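Side-chain contact in AGR_C_4470p (Agrobacterium tumefaciens str. C58, PDB 2HQV), which is of unknown function but belongs to the ChuX/HutX haem-utilisation family and so may bind or handle haem: residues A17-K20 against N21-D24. Residues are numbered along the deposited sequence; the frame is centred on the assembly and turned at random.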
ATOM      1  N   ALA A  17     -16.128 -23.822 -22.951  1.00 55.47           N
ATOM      2  CA  ALA A  17     -14.812 -23.822 -22.325  1.00 55.56           C
ATOM      3  C   ALA A  17     -14.694 -22.735 -21.261  1.00 55.03           C
ATOM      4  O   ALA A  17     -14.088 -22.954 -20.212  1.00 53.59           O
ATOM      5  CB  ALA A  17     -13.731 -23.632 -23.384  1.00 55.35           C
ATOM      6  N   ALA A  18     -15.269 -21.569 -21.537  1.00 54.17           N
ATOM      7  CA  ALA A  18     -15.215 -20.447 -20.600  1.00 56.10           C
ATOM      8  C   ALA A  18     -15.965 -20.769 -19.310  1.00 56.27           C
ATOM      9  O   ALA A  18     -15.490 -20.461 -18.216  1.00 56.26           O
ATOM     10  CB  ALA A  18     -15.796 -19.193 -21.246  1.00 55.30           C
ATOM     11  N   GLN A  19     -17.136 -21.383 -19.446  1.00 56.48           N
ATOM     12  CA  GLN A  19     -17.943 -21.754 -18.287  1.00 57.10           C
ATOM     13  C   GLN A  19     -17.189 -22.830 -17.512  1.00 57.99           C
ATOM     14  O   GLN A  19     -17.093 -22.786 -16.284  1.00 56.09           O
ATOM     15  CB  GLN A  19     -19.303 -22.294 -18.740  1.00 57.55           C
ATOM     16  CG  GLN A  19     -20.264 -22.551 -17.598  1.00 57.95           C
ATOM     17  CD  GLN A  19     -20.640 -21.277 -16.869  1.00 58.52           C
ATOM     18  OE1 GLN A  19     -21.461 -20.492 -17.347  1.00 58.12           O
ATOM     19  NE2 GLN A  19     -20.030 -21.058 -15.711  1.00 59.21           N
ATOM     20  N   LYS A  20     -16.655 -23.799 -18.252  1.00 58.39           N
ATOM     21  CA  LYS A  20     -15.885 -24.886 -17.669  1.00 60.01           C
ATOM     22  C   LYS A  20     -14.709 -24.295 -16.895  1.00 60.26           C
ATOM     23  O   LYS A  20     -14.405 -24.726 -15.782  1.00 59.13           O
ATOM     24  CB  LYS A  20     -15.377 -25.806 -18.781  1.00 61.63           C
ATOM     25  CG  LYS A  20     -14.397 -26.879 -18.341  1.00 62.87           C
ATOM     26  CD  LYS A  20     -15.050 -27.925 -17.461  1.00 63.83           C
ATOM     27  CE  LYS A  20     -14.139 -29.133 -17.306  1.00 64.07           C
ATOM     28  NZ  LYS A  20     -12.797 -28.747 -16.793  1.00 65.31           N
ATOM     29  N   ASN A  21     -14.053 -23.305 -17.492  1.00 60.84           N
ATOM     30  CA  ASN A  21     -12.922 -22.642 -16.850  1.00 62.67           C
ATOM     31  C   ASN A  21     -13.397 -22.003 -15.548  1.00 63.23           C
ATOM     32  O   ASN A  21     -12.685 -22.018 -14.543  1.00 62.11           O
ATOM     33  CB  ASN A  21     -12.333 -21.575 -17.778  1.00 64.00           C
ATOM     34  CG  ASN A  21     -11.535 -22.172 -18.930  1.00 65.54           C
ATOM     35  OD1 ASN A  21     -11.146 -21.465 -19.861  1.00 66.54           O
ATOM     36  ND2 ASN A  21     -11.280 -23.475 -18.866  1.00 65.42           N
ATOM     37  N   ASP A  22     -14.605 -21.444 -15.578  1.00 63.65           N
ATOM     38  CA  ASP A  22     -15.195 -20.818 -14.401  1.00 64.78           C
ATOM     39  C   ASP A  22     -15.476 -21.869 -13.334  1.00 64.21           C
ATOM     40  O   ASP A  22     -15.068 -21.723 -12.184  1.00 62.87           O
ATOM     41  CB  ASP A  22     -16.506 -20.119 -14.756  1.00 66.99           C
ATOM     42  CG  ASP A  22     -17.390 -19.898 -13.541  1.00 69.43           C
ATOM     43  OD1 ASP A  22     -16.949 -19.197 -12.604  1.00 70.39           O
ATOM     44  OD2 ASP A  22     -18.518 -20.436 -13.516  1.00 71.03           O
ATOM     45  N   ASP A  23     -16.186 -22.922 -13.727  1.00 64.13           N
ATOM     46  CA  ASP A  23     -16.524 -24.001 -12.810  1.00 65.30           C
ATOM     47  C   ASP A  23     -15.270 -24.530 -12.126  1.00 65.18           C
ATOM     48  O   ASP A  23     -15.250 -24.706 -10.910  1.00 64.90           O
ATOM     49  CB  ASP A  23     -17.231 -25.134 -13.559  1.00 66.39           C
ATOM     50  CG  ASP A  23     -18.585 -24.716 -14.104  1.00 67.28           C
ATOM     51  OD1 ASP A  23     -19.267 -25.559 -14.726  1.00 67.56           O
ATOM     52  OD2 ASP A  23     -18.967 -23.542 -13.910  1.00 67.89           O
ATOM     53  N   ASP A  24     -14.228 -24.778 -12.913  1.00 65.19           N
ATOM     54  CA  ASP A  24     -12.966 -25.276 -12.378  1.00 65.73           C
ATOM     55  C   ASP A  24     -12.347 -24.245 -11.437  1.00 65.58           C
ATOM     56  O   ASP A  24     -11.722 -24.601 -10.436  1.00 64.73           O
ATOM     57  CB  ASP A  24     -11.997 -25.602 -13.521  1.00 66.24           C
ATOM     58  CG  ASP A  24     -12.348 -26.900 -14.232  1.00 67.19           C
ATOM     59  OD1 ASP A  24     -13.551 -27.174 -14.418  1.00 66.26           O
ATOM     60  OD2 ASP A  24     -11.419 -27.645 -14.616  1.00 68.91           O
TER
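K20 and D24, one helical turn apart, form a salt bridge on the surface of helix 16-32. The two side chains run at a slant to each other, and the ammonium group reaches both carboxylate oxygens. K20 NZ lies 2.8 Å from D24 OD2, on its syn side and 29° out of the carboxylate plane. A second, weak bond runs from K20 NZ to D24 OD1 at 2.9 Å. K20 leaves the helix with CG opposite its own backbone N (chi1 172°). Bends at chi2 and chi4 then bring the chain back toward D24, and K20 CD and CE both pass D24 OD1 at 3.5 Å. D24 OD1 also lies 2.9 Å from K20 O. These are two acceptors, and the nearby ammonium group probably eases their repulsion.

Q19 uses its amide in a similar way. Its bend at chi2 carries NE2 along the helix to D23 OD2, at 3.2 Å. This hydrogen bond reaches the syn side of the carboxylate but lies 33° out of its plane. D22 stands beside Q19 and points the same way. Its OD2 is 2.7 Å from Q19 NE2, yet the angle is too poor for a hydrogen bond. The N-H end of the amide thus lies close to both D22 OD2 and D23 OD2, and its dipole may ease the closeness of the two acceptors.

Beneath the side chains, backbone N-H groups of N21, D22, D23 and D24 hydrogen-bond to the carbonyls of A17, A18, Q19 and K20, respectively. Near the start of the helix, A18 N is hydrogen-bonded to S15 OG. None of the eight residues is buried, and the contact lies at the surface, its centre about 27 Å from that of the chain. Its side-chain bonds are i to i+4 pairs, a lysine–aspartate salt bridge and a glutamine–aspartate hydrogen bond, laid over the i to i+4 backbone hydrogen bonds of an alpha-helix.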